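Local coordinates for polycyclic ketone monooxygenase (Myceliophthora thermophila, PDB 5MQ6), which catalyses Baeyer-Villiger oxidation of ketones, polycyclic ones above all, inserting one oxygen atom beside the carbonyl to give esters or lactones with the help of FAD and NADPH, at residues Asp113-Phe118 and Trp122-Tyr127; Gly120-Trp123 and Gly129-Cys132; Thr515-Cys520 and Gln638-Asp643. All blocks are in the same frame, centred on the assembly; numbering follows the deposited sequence. Where two conformers were deposited one is given.

Contact 1 of 3, residues Asp113-Phe118 and Trp122-Tyr127. With FAD (flavin-adenine dinucleotide), chain B.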
loop_
_atom_site.group_PDB
_atom_site.type_symbol
_atom_site.label_atom_id
_atom_site.label_comp_id
_atom_site.label_asym_id
_atom_site.label_seq_id
_atom_site.Cartn_x
_atom_site.Cartn_y
_atom_site.Cartn_z
ATOM N N ASP A 113 12.535 -6.691 10.041
ATOM C CA ASP A 113 11.262 -6.008 10.080
ATOM C C ASP A 113 11.093 -5.392 11.475
ATOM O O ASP A 113 11.398 -6.005 12.488
ATOM C CB ASP A 113 10.152 -7.021 9.796
ATOM C CG ASP A 113 8.825 -6.369 9.293
ATOM O OD1 ASP A 113 8.463 -5.262 9.749
ATOM O OD2 ASP A 113 8.143 -6.997 8.453
ATOM N N ALA A 114 10.530 -4.214 11.517
ATOM C CA ALA A 114 10.107 -3.526 12.741
ATOM C C ALA A 114 8.930 -4.231 13.391
ATOM O O ALA A 114 8.787 -4.144 14.554
ATOM C CB ALA A 114 9.759 -2.063 12.445
ATOM N N ALA A 115 8.087 -4.935 12.655
ATOM C CA ALA A 115 7.030 -5.735 13.268
ATOM C C ALA A 115 7.551 -6.797 14.172
ATOM O O ALA A 115 8.696 -7.245 14.051
ATOM C CB ALA A 115 6.160 -6.399 12.196
ATOM N N GLY A 116 6.675 -7.298 15.034
ATOM C CA GLY A 116 7.043 -8.385 15.980
ATOM C C GLY A 116 6.985 -9.796 15.435
ATOM O O GLY A 116 7.293 -10.816 16.131
ATOM N N GLY A 117 6.611 -9.902 14.171
ATOM C CA GLY A 117 6.493 -11.190 13.547
ATOM C C GLY A 117 6.191 -11.005 12.056
ATOM O O GLY A 117 6.167 -9.891 11.556
ATOM N N PHE A 118 5.956 -12.119 11.377
ATOM C CA PHE A 118 5.692 -12.112 9.940
ATOM C C PHE A 118 4.346 -11.483 9.615
ATOM O O PHE A 118 3.421 -11.503 10.438
ATOM C CB PHE A 118 5.723 -13.520 9.355
ATOM C CG PHE A 118 7.069 -14.167 9.429
ATOM C CD1 PHE A 118 8.017 -13.862 8.461
ATOM C CD2 PHE A 118 7.384 -15.102 10.415
ATOM C CE1 PHE A 118 9.267 -14.427 8.458
ATOM C CE2 PHE A 118 8.678 -15.744 10.411
ATOM C CZ PHE A 118 9.601 -15.361 9.425
ATOM N N TRP A 122 -0.555 -7.339 7.613
ATOM C CA TRP A 122 -1.400 -8.322 8.318
ATOM C C TRP A 122 -0.916 -8.666 9.753
ATOM O O TRP A 122 -1.637 -9.349 10.499
ATOM C CB TRP A 122 -1.613 -9.602 7.444
ATOM C CG TRP A 122 -2.063 -9.165 6.070
ATOM C CD1 TRP A 122 -1.380 -9.253 4.934
ATOM C CD2 TRP A 122 -3.247 -8.415 5.768
ATOM N NE1 TRP A 122 -2.059 -8.613 3.896
ATOM C CE2 TRP A 122 -3.210 -8.097 4.389
ATOM C CE3 TRP A 122 -4.321 -7.963 6.530
ATOM C CZ2 TRP A 122 -4.202 -7.373 3.756
ATOM C CZ3 TRP A 122 -5.337 -7.267 5.886
ATOM C CH2 TRP A 122 -5.261 -6.964 4.507
ATOM N N TRP A 123 0.320 -8.262 10.068
ATOM C CA TRP A 123 0.843 -8.294 11.436
ATOM C C TRP A 123 0.277 -7.070 12.177
ATOM O O TRP A 123 -0.248 -7.196 13.237
ATOM C CB TRP A 123 2.403 -8.232 11.505
ATOM C CG TRP A 123 2.837 -8.087 12.884
ATOM C CD1 TRP A 123 3.010 -6.908 13.570
ATOM C CD2 TRP A 123 3.060 -9.146 13.843
ATOM N NE1 TRP A 123 3.305 -7.190 14.892
ATOM C CE2 TRP A 123 3.311 -8.536 15.095
ATOM C CE3 TRP A 123 3.006 -10.516 13.780
ATOM C CZ2 TRP A 123 3.647 -9.269 16.259
ATOM C CZ3 TRP A 123 3.342 -11.270 14.944
ATOM C CH2 TRP A 123 3.620 -10.620 16.173
ATOM N N TRP A 124 0.445 -5.885 11.618
ATOM C CA TRP A 124 0.106 -4.651 12.315
ATOM C C TRP A 124 -1.393 -4.374 12.482
ATOM O O TRP A 124 -1.849 -4.034 13.545
ATOM C CB TRP A 124 0.745 -3.505 11.617
ATOM C CG TRP A 124 2.240 -3.453 11.570
ATOM C CD1 TRP A 124 3.004 -3.665 10.493
ATOM C CD2 TRP A 124 3.143 -2.987 12.604
ATOM N NE1 TRP A 124 4.322 -3.448 10.784
ATOM C CE2 TRP A 124 4.428 -3.014 12.070
ATOM C CE3 TRP A 124 2.983 -2.598 13.910
ATOM C CZ2 TRP A 124 5.549 -2.685 12.809
ATOM C CZ3 TRP A 124 4.116 -2.234 14.647
ATOM C CH2 TRP A 124 5.370 -2.274 14.084
ATOM N N ASN A 125 -2.146 -4.583 11.418
ATOM C CA ASN A 125 -3.549 -4.245 11.347
ATOM C C ASN A 125 -4.305 -5.451 11.731
ATOM O O ASN A 125 -4.236 -6.532 11.073
ATOM C CB ASN A 125 -3.924 -3.781 9.928
ATOM C CG ASN A 125 -3.115 -2.576 9.493
ATOM O OD1 ASN A 125 -3.409 -1.484 9.880
ATOM N ND2 ASN A 125 -2.077 -2.779 8.684
ATOM N N ARG A 126 -5.021 -5.328 12.846
ATOM C CA ARG A 126 -5.897 -6.424 13.266
ATOM C C ARG A 126 -7.206 -5.864 13.835
ATOM O O ARG A 126 -7.821 -6.468 14.709
ATOM C CB ARG A 126 -5.161 -7.305 14.306
ATOM C CG ARG A 126 -3.685 -7.606 14.043
ATOM C CD ARG A 126 -3.241 -8.697 14.991
ATOM N NE ARG A 126 -1.794 -8.863 14.876
ATOM C CZ ARG A 126 -1.089 -9.879 15.384
ATOM N NH1 ARG A 126 -1.675 -10.828 16.071
ATOM N NH2 ARG A 126 0.253 -9.921 15.236
ATOM N N TYR A 127 -7.629 -4.714 13.310
ATOM C CA TYR A 127 -8.773 -3.996 13.847
ATOM C C TYR A 127 -10.029 -4.819 13.542
ATOM O O TYR A 127 -9.966 -5.734 12.736
ATOM C CB TYR A 127 -8.807 -2.576 13.293
ATOM C CG TYR A 127 -8.930 -2.470 11.793
ATOM C CD1 TYR A 127 -10.140 -2.774 11.167
ATOM C CD2 TYR A 127 -7.850 -2.090 10.999
ATOM C CE1 TYR A 127 -10.315 -2.654 9.797
ATOM C CE2 TYR A 127 -8.016 -1.970 9.627
ATOM C CZ TYR A 127 -9.271 -2.280 9.035
ATOM O OH TYR A 127 -9.485 -2.202 7.713
HETATM P PA FAD B . 4.148 -4.501 4.088
HETATM O O1A FAD B . 3.869 -3.070 4.410
HETATM O O2A FAD B . 3.068 -5.559 4.224
HETATM O O5B FAD B . 5.390 -4.976 4.988
HETATM C C5B FAD B . 6.530 -4.188 5.069
HETATM C C4B FAD B . 7.081 -4.287 6.477
HETATM O O4B FAD B . 8.370 -3.645 6.460
HETATM C C3B FAD B . 6.262 -3.603 7.567
HETATM O O3B FAD B . 6.171 -4.438 8.692
HETATM C C2B FAD B . 7.061 -2.372 7.895
HETATM O O2B FAD B . 6.886 -1.950 9.226
HETATM C C1B FAD B . 8.468 -2.851 7.613
HETATM N N9A FAD B . 9.402 -1.770 7.411
HETATM C C8A FAD B . 9.268 -0.729 6.541
HETATM N N7A FAD B . 10.321 0.069 6.689
HETATM C C5A FAD B . 11.136 -0.405 7.647
HETATM C C6A FAD B . 12.430 0.011 8.215
HETATM N N6A FAD B . 13.098 1.098 7.886
HETATM N N1A FAD B . 12.910 -0.825 9.098
HETATM C C2A FAD B . 12.266 -1.944 9.506
HETATM N N3A FAD B . 11.113 -2.403 9.076
HETATM C C4A FAD B . 10.504 -1.616 8.135
HETATM N N1 FAD B . -3.456 -4.310 -0.970
HETATM C C2 FAD B . -4.112 -5.130 -1.856
HETATM O O2 FAD B . -3.636 -5.360 -2.960
HETATM N N3 FAD B . -5.283 -5.692 -1.527
HETATM C C4 FAD B . -5.829 -5.452 -0.324
HETATM O O4 FAD B . -6.896 -6.000 -0.080
HETATM C C4X FAD B . -5.211 -4.590 0.698
HETATM N N5 FAD B . -5.749 -4.301 1.930
HETATM C C5X FAD B . -5.056 -3.484 2.761
HETATM C C6 FAD B . -5.608 -3.140 4.089
HETATM C C7 FAD B . -4.781 -2.242 4.917
HETATM C C7M FAD B . -5.242 -1.828 6.296
HETATM C C8 FAD B . -3.478 -1.682 4.452
HETATM C C8M FAD B . -2.610 -0.756 5.302
HETATM C C9 FAD B . -3.001 -2.017 3.200
HETATM C C9A FAD B . -3.737 -2.888 2.348
HETATM N N10 FAD B . -3.211 -3.171 1.076
HETATM C C10 FAD B . -3.928 -4.043 0.250
HETATM C "C1'" FAD B . -1.888 -2.681 0.629
HETATM C "C2'" FAD B . -0.822 -3.632 1.318
HETATM O "O2'" FAD B . 0.151 -2.825 1.996
HETATM C "C3'" FAD B . -0.132 -4.652 0.349
HETATM O "O3'" FAD B . -1.132 -5.485 -0.243
HETATM C "C4'" FAD B . 0.848 -5.675 0.973
HETATM O "O4'" FAD B . 0.410 -6.265 2.276
HETATM C "C5'" FAD B . 2.251 -5.046 1.099
HETATM O "O5'" FAD B . 3.196 -6.144 1.292
HETATM P P FAD B . 4.714 -5.628 1.522
HETATM O O1P FAD B . 5.445 -6.854 2.185
HETATM O O2P FAD B . 5.156 -4.994 0.195
HETATM O O3P FAD B . 4.600 -4.351 2.554
#
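The adenosine end of FAD sits in a Rossmann-type fold here: D113 and A114 follow strand 109-112, the second strand of the nucleotide-binding βαβ unit, and the short helix 121-124 lays W123 and W124 against the same loop. W123 lies flat on that loop. The CA of G117 makes a CH-pi contact over its six-membered ring, 3.7 Å from the centroid, while A115 CB packs at 3.5 Å from W123 CD1. A side chain at G116 or G117 would collide with this indole. Over the opposite face R126 places NH2 above the ring centre, a cation-pi contact, and its NE is hydrogen-bonded to W123 O at 2.8 Å; the indole NE1 goes to D59. W124 serves the cofactor. With CG anti to the carbonyl carbon (chi1 -63°), its ring swings beside A115, whose methyl lies on one face, and NE1 donates to FAD O3B at 3.0 Å. That ribose hydroxyl in turn donates to D113 OD1 at 2.7 Å, so both segments grip it. D113 OD1 also closes an Asx turn by accepting from A115 N at 2.9 Å, and A114 N reaches FAD N3A at 3.1 Å.

Contact 2 of 3, residues Gly120-Trp123 and Gly129-Cys132; sequences GTWW and GLHC. With FAD (flavin-adenine dinucleotide), chain B.
Apolar packing in the FAD-binding Rossmann-type domain joins W122, on the short helix 121-124, to L130 and C132 in the loop that follows. L130 meets the indole at its edge: CD1 is 3.6 Å from W122 CZ3, and CD2 is almost as near the same carbon. Extending CG anti to the backbone N (chi1 169°) carries the leucine's branch point to this rim. C132 adds a looser touch, its CB 4.3 Å from W122 CH2. The methyl CG2 of T121 sits over the centre of one indole face, so that W122 is flanked by its own neighbour in sequence as well as by the loop.

Contacts with the flavin come next. W122 CH2 approaches FAD N5 at 3.7 Å, obliquely to the indole, and the CA of C132 lies 3.3 Å from FAD O4, which places both segments along the isoalloxazine.

The polar bonds are those of T121 and H131. T121 N donates to the phosphate oxygen FAD O2A at 2.9 Å in a nearly straight bond (168°), and T121 OG1 shares a hydrogen bond with the ribityl hydroxyl O2'. A CB on G120 would run into that same phosphate oxygen. The indole NE1 of W122 is paired with Y139 OH. H131 has its CB directed away from the helix segment, and its ND1 donates to G129 O at 2.7 Å.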
loop_
_atom_site.group_PDB
_atom_site.type_symbol
_atom_site.label_atom_id
_atom_site.label_comp_id
_atom_site.label_asym_id
_atom_site.label_seq_id
_atom_site.Cartn_x
_atom_site.Cartn_y
_atom_site.Cartn_z
ATOM N N GLY A 120 3.748 -8.211 7.819
ATOM C CA GLY A 120 3.686 -6.815 7.464
ATOM C C GLY A 120 2.315 -6.189 7.821
ATOM O O GLY A 120 1.863 -6.236 8.991
ATOM N N THR A 121 1.684 -5.601 6.819
ATOM C CA THR A 121 0.306 -5.158 6.916
ATOM C C THR A 121 -0.607 -6.022 7.831
ATOM O O THR A 121 -1.341 -5.463 8.660
ATOM C CB THR A 121 -0.310 -5.124 5.502
ATOM O OG1 THR A 121 0.408 -4.192 4.668
ATOM C CG2 THR A 121 -1.781 -4.706 5.548
ATOM N N TRP A 122 -0.555 -7.339 7.613
ATOM C CA TRP A 122 -1.400 -8.322 8.318
ATOM C C TRP A 122 -0.916 -8.666 9.753
ATOM O O TRP A 122 -1.637 -9.349 10.499
ATOM C CB TRP A 122 -1.613 -9.602 7.444
ATOM C CG TRP A 122 -2.063 -9.165 6.070
ATOM C CD1 TRP A 122 -1.380 -9.253 4.934
ATOM C CD2 TRP A 122 -3.247 -8.415 5.768
ATOM N NE1 TRP A 122 -2.059 -8.613 3.896
ATOM C CE2 TRP A 122 -3.210 -8.097 4.389
ATOM C CE3 TRP A 122 -4.321 -7.963 6.530
ATOM C CZ2 TRP A 122 -4.202 -7.373 3.756
ATOM C CZ3 TRP A 122 -5.337 -7.267 5.886
ATOM C CH2 TRP A 122 -5.261 -6.964 4.507
ATOM N N TRP A 123 0.320 -8.262 10.068
ATOM C CA TRP A 123 0.843 -8.294 11.436
ATOM C C TRP A 123 0.277 -7.070 12.177
ATOM O O TRP A 123 -0.248 -7.196 13.237
ATOM C CB TRP A 123 2.403 -8.232 11.505
ATOM C CG TRP A 123 2.837 -8.087 12.884
ATOM C CD1 TRP A 123 3.010 -6.908 13.570
ATOM C CD2 TRP A 123 3.060 -9.146 13.843
ATOM N NE1 TRP A 123 3.305 -7.190 14.892
ATOM C CE2 TRP A 123 3.311 -8.536 15.095
ATOM C CE3 TRP A 123 3.006 -10.516 13.780
ATOM C CZ2 TRP A 123 3.647 -9.269 16.259
ATOM C CZ3 TRP A 123 3.342 -11.270 14.944
ATOM C CH2 TRP A 123 3.620 -10.620 16.173
ATOM N N GLY A 129 -13.282 -6.253 11.998
ATOM C CA GLY A 129 -13.786 -6.204 10.608
ATOM C C GLY A 129 -12.793 -6.210 9.433
ATOM O O GLY A 129 -13.203 -6.240 8.269
ATOM N N LEU A 130 -11.502 -6.222 9.717
ATOM C CA LEU A 130 -10.511 -6.156 8.672
ATOM C C LEU A 130 -10.585 -7.326 7.707
ATOM O O LEU A 130 -10.600 -8.471 8.094
ATOM C CB LEU A 130 -9.124 -6.031 9.251
ATOM C CG LEU A 130 -7.889 -6.211 8.319
ATOM C CD1 LEU A 130 -7.718 -4.994 7.456
ATOM C CD2 LEU A 130 -6.641 -6.407 9.211
ATOM N N HIS A 131 -10.644 -6.989 6.435
ATOM C CA HIS A 131 -10.565 -7.926 5.350
ATOM C C HIS A 131 -9.730 -7.344 4.206
ATOM O O HIS A 131 -9.666 -6.134 4.036
ATOM C CB HIS A 131 -11.977 -8.203 4.766
ATOM C CG HIS A 131 -12.862 -8.995 5.672
ATOM N ND1 HIS A 131 -13.414 -8.456 6.816
ATOM C CD2 HIS A 131 -13.254 -10.292 5.630
ATOM C CE1 HIS A 131 -14.147 -9.375 7.417
ATOM N NE2 HIS A 131 -14.068 -10.499 6.722
ATOM N N CYS A 132 -9.079 -8.176 3.426
ATOM C CA CYS A 132 -8.481 -7.773 2.165
ATOM C C CYS A 132 -9.664 -7.335 1.264
ATOM O O CYS A 132 -10.729 -7.949 1.333
ATOM C CB CYS A 132 -7.686 -8.970 1.559
ATOM S SG CYS A 132 -8.502 -10.556 1.126
HETATM P PA FAD B . 4.148 -4.501 4.088
HETATM O O1A FAD B . 3.869 -3.070 4.410
HETATM O O2A FAD B . 3.068 -5.559 4.224
HETATM O O5B FAD B . 5.390 -4.976 4.988
HETATM C C5B FAD B . 6.530 -4.188 5.069
HETATM C C4B FAD B . 7.081 -4.287 6.477
HETATM O O4B FAD B . 8.370 -3.645 6.460
HETATM C C3B FAD B . 6.262 -3.603 7.567
HETATM O O3B FAD B . 6.171 -4.438 8.692
HETATM C C2B FAD B . 7.061 -2.372 7.895
HETATM O O2B FAD B . 6.886 -1.950 9.226
HETATM C C1B FAD B . 8.468 -2.851 7.613
HETATM N N9A FAD B . 9.402 -1.770 7.411
HETATM C C8A FAD B . 9.268 -0.729 6.541
HETATM N N7A FAD B . 10.321 0.069 6.689
HETATM C C5A FAD B . 11.136 -0.405 7.647
HETATM C C6A FAD B . 12.430 0.011 8.215
HETATM N N6A FAD B . 13.098 1.098 7.886
HETATM N N1A FAD B . 12.910 -0.825 9.098
HETATM C C2A FAD B . 12.266 -1.944 9.506
HETATM N N3A FAD B . 11.113 -2.403 9.076
HETATM C C4A FAD B . 10.504 -1.616 8.135
HETATM N N1 FAD B . -3.456 -4.310 -0.970
HETATM C C2 FAD B . -4.112 -5.130 -1.856
HETATM O O2 FAD B . -3.636 -5.360 -2.960
HETATM N N3 FAD B . -5.283 -5.692 -1.527
HETATM C C4 FAD B . -5.829 -5.452 -0.324
HETATM O O4 FAD B . -6.896 -6.000 -0.080
HETATM C C4X FAD B . -5.211 -4.590 0.698
HETATM N N5 FAD B . -5.749 -4.301 1.930
HETATM C C5X FAD B . -5.056 -3.484 2.761
HETATM C C6 FAD B . -5.608 -3.140 4.089
HETATM C C7 FAD B . -4.781 -2.242 4.917
HETATM C C7M FAD B . -5.242 -1.828 6.296
HETATM C C8 FAD B . -3.478 -1.682 4.452
HETATM C C8M FAD B . -2.610 -0.756 5.302
HETATM C C9 FAD B . -3.001 -2.017 3.200
HETATM C C9A FAD B . -3.737 -2.888 2.348
HETATM N N10 FAD B . -3.211 -3.171 1.076
HETATM C C10 FAD B . -3.928 -4.043 0.250
HETATM C "C1'" FAD B . -1.888 -2.681 0.629
HETATM C "C2'" FAD B . -0.822 -3.632 1.318
HETATM O "O2'" FAD B . 0.151 -2.825 1.996
HETATM C "C3'" FAD B . -0.132 -4.652 0.349
HETATM O "O3'" FAD B . -1.132 -5.485 -0.243
HETATM C "C4'" FAD B . 0.848 -5.675 0.973
HETATM O "O4'" FAD B . 0.410 -6.265 2.276
HETATM C "C5'" FAD B . 2.251 -5.046 1.099
HETATM O "O5'" FAD B . 3.196 -6.144 1.292
HETATM P P FAD B . 4.714 -5.628 1.522
HETATM O O1P FAD B . 5.445 -6.854 2.185
HETATM O O2P FAD B . 5.156 -4.994 0.195
HETATM O O3P FAD B . 4.600 -4.351 2.554
#

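Contact 3 of 3, residues Thr515-Cys520 and Gln638-Asp643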
loop_
_atom_site.group_PDB
_atom_site.type_symbol
_atom_site.label_atom_id
_atom_site.label_comp_id
_atom_site.label_asym_id
_atom_site.label_seq_id
_atom_site.Cartn_x
_atom_site.Cartn_y
_atom_site.Cartn_z
ATOM N N THR A 515 15.891 4.697 -12.433
ATOM C CA THR A 515 16.017 3.297 -12.249
ATOM C C THR A 515 16.047 2.623 -13.588
ATOM O O THR A 515 15.829 3.228 -14.607
ATOM C CB THR A 515 14.774 2.690 -11.572
ATOM O OG1 THR A 515 13.649 2.790 -12.453
ATOM C CG2 THR A 515 14.519 3.405 -10.253
ATOM N N LEU A 516 16.352 1.331 -13.580
ATOM C CA LEU A 516 15.928 0.450 -14.633
ATOM C C LEU A 516 14.767 -0.446 -14.097
ATOM O O LEU A 516 14.890 -1.133 -13.059
ATOM C CB LEU A 516 17.022 -0.403 -15.201
ATOM C CG LEU A 516 16.658 -1.303 -16.344
ATOM C CD1 LEU A 516 16.107 -0.578 -17.494
ATOM C CD2 LEU A 516 17.800 -2.234 -16.758
ATOM N N HIS A 517 13.650 -0.377 -14.804
ATOM C CA HIS A 517 12.435 -1.185 -14.531
ATOM C C HIS A 517 11.775 -0.963 -13.182
ATOM O O HIS A 517 10.942 -1.781 -12.709
ATOM C CB HIS A 517 12.763 -2.670 -14.764
ATOM C CG HIS A 517 13.289 -2.989 -16.135
ATOM N ND1 HIS A 517 14.108 -4.081 -16.385
ATOM C CD2 HIS A 517 13.052 -2.441 -17.340
ATOM C CE1 HIS A 517 14.356 -4.158 -17.673
ATOM N NE2 HIS A 517 13.676 -3.217 -18.278
ATOM N N GLY A 518 12.162 0.118 -12.536
ATOM C CA GLY A 518 11.727 0.478 -11.182
ATOM C C GLY A 518 12.390 -0.250 -10.027
ATOM O O GLY A 518 12.004 -0.037 -8.855
ATOM N N VAL A 519 13.409 -1.045 -10.295
ATOM C CA VAL A 519 13.889 -1.932 -9.216
ATOM C C VAL A 519 15.313 -1.740 -8.734
ATOM O O VAL A 519 15.735 -2.377 -7.731
ATOM C CB VAL A 519 13.752 -3.430 -9.618
ATOM C CG1 VAL A 519 12.290 -3.768 -9.886
ATOM C CG2 VAL A 519 14.583 -3.763 -10.798
ATOM N N CYS A 520 16.077 -0.918 -9.444
ATOM C CA CYS A 520 17.495 -0.627 -9.031
ATOM C C CYS A 520 17.915 0.723 -9.595
ATOM O O CYS A 520 17.241 1.264 -10.490
ATOM C CB CYS A 520 18.407 -1.742 -9.536
ATOM S SG CYS A 520 18.410 -1.821 -11.349
ATOM N N GLN A 638 9.704 -10.125 -19.096
ATOM C CA GLN A 638 9.926 -11.507 -19.573
ATOM C C GLN A 638 10.812 -11.454 -20.802
ATOM O O GLN A 638 11.835 -12.134 -20.854
ATOM C CB GLN A 638 8.607 -12.233 -19.933
ATOM C CG GLN A 638 7.779 -12.577 -18.716
ATOM C CD GLN A 638 6.337 -12.959 -18.997
ATOM O OE1 GLN A 638 5.837 -12.727 -20.099
ATOM N NE2 GLN A 638 5.646 -13.544 -17.973
ATOM N N GLU A 639 10.481 -10.575 -21.741
ATOM C CA GLU A 639 11.331 -10.502 -22.935
ATOM C C GLU A 639 12.764 -10.051 -22.607
ATOM O O GLU A 639 13.736 -10.535 -23.184
ATOM C CB GLU A 639 10.709 -9.620 -24.001
ATOM C CG GLU A 639 9.388 -10.235 -24.489
ATOM C CD GLU A 639 8.572 -9.282 -25.353
ATOM O OE1 GLU A 639 8.881 -8.070 -25.465
ATOM O OE2 GLU A 639 7.601 -9.751 -25.959
ATOM N N TYR A 640 12.871 -9.131 -21.668
ATOM C CA TYR A 640 14.160 -8.621 -21.268
ATOM C C TYR A 640 15.110 -9.718 -20.660
ATOM O O TYR A 640 16.350 -9.724 -20.882
ATOM C CB TYR A 640 13.967 -7.437 -20.345
ATOM C CG TYR A 640 15.259 -6.970 -19.684
ATOM C CD1 TYR A 640 15.717 -7.553 -18.518
ATOM C CD2 TYR A 640 15.997 -5.982 -20.238
ATOM C CE1 TYR A 640 16.895 -7.157 -17.914
ATOM C CE2 TYR A 640 17.173 -5.516 -19.665
ATOM C CZ TYR A 640 17.623 -6.127 -18.489
ATOM O OH TYR A 640 18.784 -5.717 -17.959
ATOM N N ARG A 641 14.510 -10.642 -19.922
ATOM C CA ARG A 641 15.263 -11.636 -19.212
ATOM C C ARG A 641 15.610 -12.806 -20.115
ATOM O O ARG A 641 16.482 -13.584 -19.798
ATOM C CB ARG A 641 14.445 -12.144 -18.044
ATOM C CG ARG A 641 14.235 -11.135 -16.909
ATOM C CD ARG A 641 13.827 -11.846 -15.633
ATOM N NE ARG A 641 12.595 -12.627 -15.754
ATOM C CZ ARG A 641 11.343 -12.153 -15.622
ATOM N NH1 ARG A 641 10.325 -12.966 -15.713
ATOM N NH2 ARG A 641 11.080 -10.914 -15.320
ATOM N N ALA A 642 14.888 -12.945 -21.189
ATOM C CA ALA A 642 14.939 -14.166 -21.949
ATOM C C ALA A 642 16.351 -14.594 -22.383
ATOM O O ALA A 642 16.645 -15.796 -22.329
ATOM C CB ALA A 642 14.042 -14.078 -23.173
ATOM N N ASP A 643 17.267 -13.684 -22.739
ATOM C CA ASP A 643 18.498 -14.232 -23.245
ATOM C C ASP A 643 19.708 -14.183 -22.303
ATOM O O ASP A 643 20.825 -14.476 -22.753
ATOM C CB ASP A 643 18.796 -13.608 -24.581
ATOM C CG ASP A 643 19.216 -12.218 -24.473
ATOM O OD1 ASP A 643 19.299 -11.568 -23.404
ATOM O OD2 ASP A 643 19.408 -11.748 -25.554
#
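H517 and Y640 meet from two quite different backbones, their CA atoms 10.2 Å apart, so the contact is made by side chains alone. Segment 515-520 is a tight loop: V519 N bonds to L516 O and L516 N to C520 O, while H517 and G518 both have positive phi. Segment 638-643 takes in the last part of helix 630-641 and the chain beyond it; the bonds from R641 N and A642 N back to Q638 O are weak.

The main event is a T-shaped (edge-to-face) pair. The imidazole of H517 drives its edge into the face of Y640, with the planes at 88° and the centroids 4.6 Å apart. CE1 is the leading atom, poised over the centre of the phenol ring and 3.5 Å from Y640 CD2. CG of Y640 lies anti to the backbone N (chi1 170°), which carries the ring off the helix toward the loop and offers it broadside to the histidine.

This packing lies away from the cofactor sites and ties the loop between helix 504-511 and strand 527-529 to the late helix 630-641. The same helix gives a second tie through Y633, whose hydroxyl is hydrogen-bonded to H517 O.

L516 CG covers one face of the imidazole. From there the leucine extends CD2 to 3.8 Å from Y640 OH, coming from the opposite direction to the tyrosine. The phenol oxygen is hydrogen-bonded to the carbonyl of K647, just before strand 649-653, which fixes the far end of the ring. Replacing Y640 by an alanine would probably leave the H517 edge without its aromatic partner and K647 O without this hydroxyl. Beyond the tyrosine, H517 also meets W579 edge-to-face, and F649 touches both L516 and Y640.

Overall arrangement
Contacts 1 and 2 are neighbours, their centres 9 Å apart. They share W122 and W123 on helix 121-124 and touch directly where N125 O meets L130 CD2. Along the chain, 113-118 comes first, then the helix, then 129-132, and this run follows FAD from its adenosine past the phosphates to the flavin; a single short helix thus serves both ends of the cofactor. Contact 3 comes much later in sequence and lies elsewhere, its centre about 31 Å from those of the other two and its nearest atoms about 18 Å away. It belongs to the packing of the C-terminal part of the chain, away from the cofactor site.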